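Local structure of putative aldehyde dehydrogenase AldY (Bacillus subtilis, 4DNG) at residues I26-Y30 and D31-I35; M88-A91 and R92-G96. The protein is a putative NAD-dependent aldehyde dehydrogenase that probably oxidises aldehydes to carboxylates and may help protect cells against ethanol stress. All blocks are in the same frame, centred on the assembly; numbering follows the deposited sequence.

Interaction 1: residues I26-Y30 and D31-I35; sequences ILNPY and DQSVI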
loop_
_atom_site.group_PDB
_atom_site.type_symbol
_atom_site.label_atom_id
_atom_site.label_comp_id
_atom_site.label_asym_id
_atom_site.label_seq_id
_atom_site.Cartn_x
_atom_site.Cartn_y
_atom_site.Cartn_z
ATOM N N ILE A 26 -7.460 31.754 -15.077
ATOM C CA ILE A 26 -7.057 31.591 -13.683
ATOM C C ILE A 26 -7.279 32.929 -13.008
ATOM O O ILE A 26 -6.783 33.960 -13.471
ATOM C CB ILE A 26 -5.604 31.109 -13.523
ATOM C CG1 ILE A 26 -5.401 29.830 -14.350
ATOM C CG2 ILE A 26 -5.277 30.918 -12.044
ATOM C CD1 ILE A 26 -4.038 29.198 -14.238
ATOM N N LEU A 27 -8.045 32.901 -11.922
ATOM C CA LEU A 27 -8.538 34.119 -11.303
ATOM C C LEU A 27 -7.913 34.399 -9.940
ATOM O O LEU A 27 -7.558 33.481 -9.206
ATOM C CB LEU A 27 -10.068 34.061 -11.188
ATOM C CG LEU A 27 -10.934 33.809 -12.443
ATOM C CD1 LEU A 27 -12.419 33.947 -12.115
ATOM C CD2 LEU A 27 -10.583 34.720 -13.612
ATOM N N ASN A 28 -7.851 35.668 -9.591
ATOM C CA ASN A 28 -7.603 36.057 -8.238
ATOM C C ASN A 28 -8.942 35.956 -7.566
ATOM O O ASN A 28 -9.918 36.476 -8.056
ATOM C CB ASN A 28 -7.078 37.475 -8.186
ATOM C CG ASN A 28 -6.811 37.943 -6.786
ATOM O OD1 ASN A 28 -7.472 37.531 -5.862
ATOM N ND2 ASN A 28 -5.838 38.806 -6.628
ATOM N N PRO A 29 -8.980 35.243 -6.457
ATOM C CA PRO A 29 -10.208 34.974 -5.717
ATOM C C PRO A 29 -10.873 36.204 -5.126
ATOM O O PRO A 29 -12.082 36.233 -5.016
ATOM C CB PRO A 29 -9.736 34.045 -4.622
ATOM C CG PRO A 29 -8.626 33.306 -5.239
ATOM C CD PRO A 29 -7.949 34.239 -6.179
ATOM N N TYR A 30 -10.082 37.166 -4.681
ATOM C CA TYR A 30 -10.618 38.357 -4.070
ATOM C C TYR A 30 -11.471 39.155 -5.016
ATOM O O TYR A 30 -12.550 39.572 -4.655
ATOM C CB TYR A 30 -9.463 39.227 -3.618
ATOM C CG TYR A 30 -9.822 40.419 -2.772
ATOM C CD1 TYR A 30 -10.132 40.281 -1.442
ATOM C CD2 TYR A 30 -9.798 41.685 -3.294
ATOM C CE1 TYR A 30 -10.434 41.370 -0.661
ATOM C CE2 TYR A 30 -10.102 42.775 -2.520
ATOM C CZ TYR A 30 -10.419 42.608 -1.208
ATOM O OH TYR A 30 -10.717 43.692 -0.439
ATOM N N ASP A 31 -11.015 39.357 -6.237
ATOM C CA ASP A 31 -11.769 40.210 -7.114
ATOM C C ASP A 31 -12.217 39.582 -8.403
ATOM O O ASP A 31 -12.931 40.205 -9.164
ATOM C CB ASP A 31 -10.977 41.462 -7.397
ATOM C CG ASP A 31 -9.639 41.155 -7.916
ATOM O OD1 ASP A 31 -9.517 40.078 -8.499
ATOM O OD2 ASP A 31 -8.717 41.964 -7.754
ATOM N N GLN A 32 -11.792 38.358 -8.661
ATOM C CA GLN A 32 -12.209 37.656 -9.865
ATOM C C GLN A 32 -11.459 38.112 -11.097
ATOM O O GLN A 32 -11.792 37.740 -12.197
ATOM C CB GLN A 32 -13.687 37.865 -10.098
ATOM C CG GLN A 32 -14.521 36.627 -9.900
ATOM C CD GLN A 32 -14.844 36.401 -8.453
ATOM O OE1 GLN A 32 -14.355 35.462 -7.845
ATOM N NE2 GLN A 32 -15.669 37.264 -7.888
ATOM N N SER A 33 -10.458 38.940 -10.897
ATOM C CA SER A 33 -9.594 39.427 -11.985
ATOM C C SER A 33 -8.761 38.294 -12.572
ATOM O O SER A 33 -8.395 37.347 -11.872
ATOM C CB SER A 33 -8.660 40.531 -11.502
ATOM O OG SER A 33 -7.723 40.005 -10.580
ATOM N N VAL A 34 -8.468 38.407 -13.861
ATOM C CA VAL A 34 -7.815 37.351 -14.606
ATOM C C VAL A 34 -6.304 37.493 -14.432
ATOM O O VAL A 34 -5.710 38.526 -14.805
ATOM C CB VAL A 34 -8.193 37.456 -16.107
ATOM C CG1 VAL A 34 -7.313 36.552 -16.980
ATOM C CG2 VAL A 34 -9.686 37.184 -16.312
ATOM N N ILE A 35 -5.684 36.458 -13.872
ATOM C CA ILE A 35 -4.228 36.420 -13.732
ATOM C C ILE A 35 -3.568 36.006 -15.057
ATOM O O ILE A 35 -2.677 36.699 -15.536
ATOM C CB ILE A 35 -3.810 35.500 -12.562
ATOM C CG1 ILE A 35 -4.352 36.066 -11.234
ATOM C CG2 ILE A 35 -2.288 35.275 -12.554
ATOM C CD1 ILE A 35 -4.285 35.101 -10.067
#
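This is a local contact round the turn of a beta hairpin, where strand 23-27 passes into strand 34-39, and L27 and V34 form its antiparallel, non-hydrogen-bonded pair. The bonds fall either side of that pair: I35 N gives to I26 O at 2.8 Å, and N28 N gives to S33 O at 2.9 Å. The chain reverses through an alpha-turn closed by Q32 N on N28 O (2.7 Å), with Q32 in the left-handed region that brings the second strand back. Two Asx turns brace the loop from its side chains. The N28 side chain stands with CG opposite the backbone N (chi1 179°) and beside the carbonyl carbon, which turns OD1 toward the chain ahead, where it takes the N-H of Y30 at 2.9 Å. D31 makes the second Asx turn, from a different rotamer (chi1 54°). Its OD1 accepts both S33 N (2.8 Å) and S33 OG (2.7 Å), and the two donors come in from the same face of the carboxylate. The N28 and D31 side chains cross at about a right angle, their amide and carboxylate planes 54° apart. An alanine at N28 would remove OD1, probably leaving the Y30 N-H without its mate in the turn and the loop less firmly set. Apolar contacts fill in round this polar frame. L27 CD2 meets V34 CG2 at 3.8 Å, while L27 CD1 lies near CG of Q32, whose NE2 is bonded to N361. On the side facing helix 83-94, I35 lays CD1 against the backbone where the first strand ends, 3.6 Å from N28 N. Side-chain oxygens thus hold the N-H groups of Y30 and S33, and N28 O that of Q32, so the loop's shape probably depends on side chains as well as main-chain bonds.

Interaction 2: residues M88-A91 and R92-G96; sequences MMIA and RETGG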
loop_
_atom_site.group_PDB
_atom_site.type_symbol
_atom_site.label_atom_id
_atom_site.label_comp_id
_atom_site.label_asym_id
_atom_site.label_seq_id
_atom_site.Cartn_x
_atom_site.Cartn_y
_atom_site.Cartn_z
ATOM N N MET A 88 3.948 36.465 -3.502
ATOM C CA MET A 88 2.903 37.278 -4.100
ATOM C C MET A 88 1.993 36.454 -4.992
ATOM O O MET A 88 0.778 36.490 -4.818
ATOM C CB MET A 88 3.496 38.459 -4.879
ATOM C CG MET A 88 2.454 39.506 -5.260
ATOM S SD MET A 88 1.463 40.089 -3.854
ATOM C CE MET A 88 2.592 41.263 -3.098
ATOM N N MET A 89 2.578 35.705 -5.928
ATOM C CA MET A 89 1.797 34.878 -6.851
ATOM C C MET A 89 0.959 33.767 -6.169
ATOM O O MET A 89 -0.207 33.569 -6.532
ATOM C CB MET A 89 2.676 34.319 -7.971
ATOM C CG MET A 89 1.908 33.538 -9.039
ATOM S SD MET A 89 0.630 34.458 -9.926
ATOM C CE MET A 89 1.625 35.692 -10.750
ATOM N N ILE A 90 1.540 33.066 -5.186
ATOM C CA ILE A 90 0.779 32.098 -4.384
ATOM C C ILE A 90 -0.427 32.771 -3.741
ATOM O O ILE A 90 -1.516 32.220 -3.750
ATOM C CB ILE A 90 1.618 31.427 -3.267
ATOM C CG1 ILE A 90 2.699 30.504 -3.859
ATOM C CG2 ILE A 90 0.721 30.619 -2.334
ATOM C CD1 ILE A 90 3.833 30.231 -2.893
ATOM N N ALA A 91 -0.220 33.955 -3.172
ATOM C CA ALA A 91 -1.313 34.726 -2.610
ATOM C C ALA A 91 -2.383 35.080 -3.670
ATOM O O ALA A 91 -3.556 34.761 -3.484
ATOM C CB ALA A 91 -0.783 35.979 -1.920
ATOM N N ARG A 92 -1.970 35.680 -4.788
ATOM C CA ARG A 92 -2.918 36.093 -5.838
ATOM C C ARG A 92 -3.766 34.941 -6.365
ATOM O O ARG A 92 -4.973 35.095 -6.530
ATOM C CB ARG A 92 -2.220 36.783 -7.017
ATOM C CG ARG A 92 -1.017 37.637 -6.646
ATOM C CD ARG A 92 -0.945 38.947 -7.422
ATOM N NE ARG A 92 -0.682 38.809 -8.860
ATOM C CZ ARG A 92 -1.612 38.911 -9.810
ATOM N NH1 ARG A 92 -2.882 39.125 -9.475
ATOM N NH2 ARG A 92 -1.281 38.791 -11.094
ATOM N N GLU A 93 -3.144 33.789 -6.606
ATOM C CA GLU A 93 -3.813 32.696 -7.331
ATOM C C GLU A 93 -4.743 31.949 -6.420
ATOM O O GLU A 93 -5.793 31.457 -6.824
ATOM C CB GLU A 93 -2.789 31.713 -7.903
ATOM C CG GLU A 93 -3.360 30.763 -8.936
ATOM C CD GLU A 93 -2.336 29.791 -9.516
ATOM O OE1 GLU A 93 -1.414 29.345 -8.789
ATOM O OE2 GLU A 93 -2.459 29.454 -10.715
ATOM N N THR A 94 -4.336 31.932 -5.167
ATOM C CA THR A 94 -4.768 30.978 -4.181
ATOM C C THR A 94 -5.712 31.632 -3.168
ATOM O O THR A 94 -6.523 30.954 -2.547
ATOM C CB THR A 94 -3.491 30.419 -3.523
ATOM O OG1 THR A 94 -3.333 29.027 -3.836
ATOM C CG2 THR A 94 -3.472 30.607 -2.078
ATOM N N GLY A 95 -5.621 32.958 -3.018
ATOM C CA GLY A 95 -6.443 33.679 -2.033
ATOM C C GLY A 95 -5.909 33.523 -0.614
ATOM O O GLY A 95 -6.392 34.152 0.324
ATOM N N GLY A 96 -4.912 32.663 -0.463
ATOM C CA GLY A 96 -4.130 32.587 0.756
ATOM C C GLY A 96 -3.426 33.901 1.008
ATOM O O GLY A 96 -3.089 34.661 0.087
#
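A91 meets G95 and G96 where helix 83-94 runs out, and this is the close-packed end of the contact. G95 N gives to A91 O at 2.8 Å, a last i to i+4 bond, while T94 N makes only weak bonds, divided between I90 O and A91 O. G95 then leaves the helix with positive phi (77°), a conformation easy for a residue without a side chain, and G96 folds its carbonyl back so that O lies 3.3 Å from A91 CB. Q319 NE2 adds a hydrogen bond to A91 O and a weak one to G96 O. Two residues earlier the helix bonding is still regular, with E93 N on M89 O at 2.9 Å. The E93 side chain, anti to the backbone N and fully extended (chi2 179°), reaches helix 183-196: OE1 bonds S185 OG and OE2 bonds I184 N. The other flank is looser. There M88, exposed to solvent, brings CG to 4.1 Å from R92 CD, the two chains crossing obliquely, and M89 CE comes within 4.3 Å of R92 NH2. The chemistry is therefore uneven: the E93 carboxylate and the A91 carbonyl have specific donors, which probably helps hold the helix end, whereas the M88-R92 side relies on apolar contact, the touch of N28 and I35 on R92, and a long, weak ion pair from R92 NH2 to E4.

Overall arrangement
Interaction 1 comes first along the chain, and its turn sits on the end of the helix described in interaction 2, with the two centres about 10 Å apart. They touch directly: N28 CG lies 3.4 Å from R92 O, P29 CD packs on the same carbonyl, and I26 CG2 is 3.4 Å from E93 OE2. Q319 ties the pair together, since it touches Y30 of the hairpin and bonds the A91 carbonyl. Both contacts lie away from the predicted active-site residue E253 and from the NAD-binding segment G231-G236 inferred by similarity; the other predicted one, C287, is not modelled. Together they join the 23-27/34-39 hairpin to the end of helix 83-94.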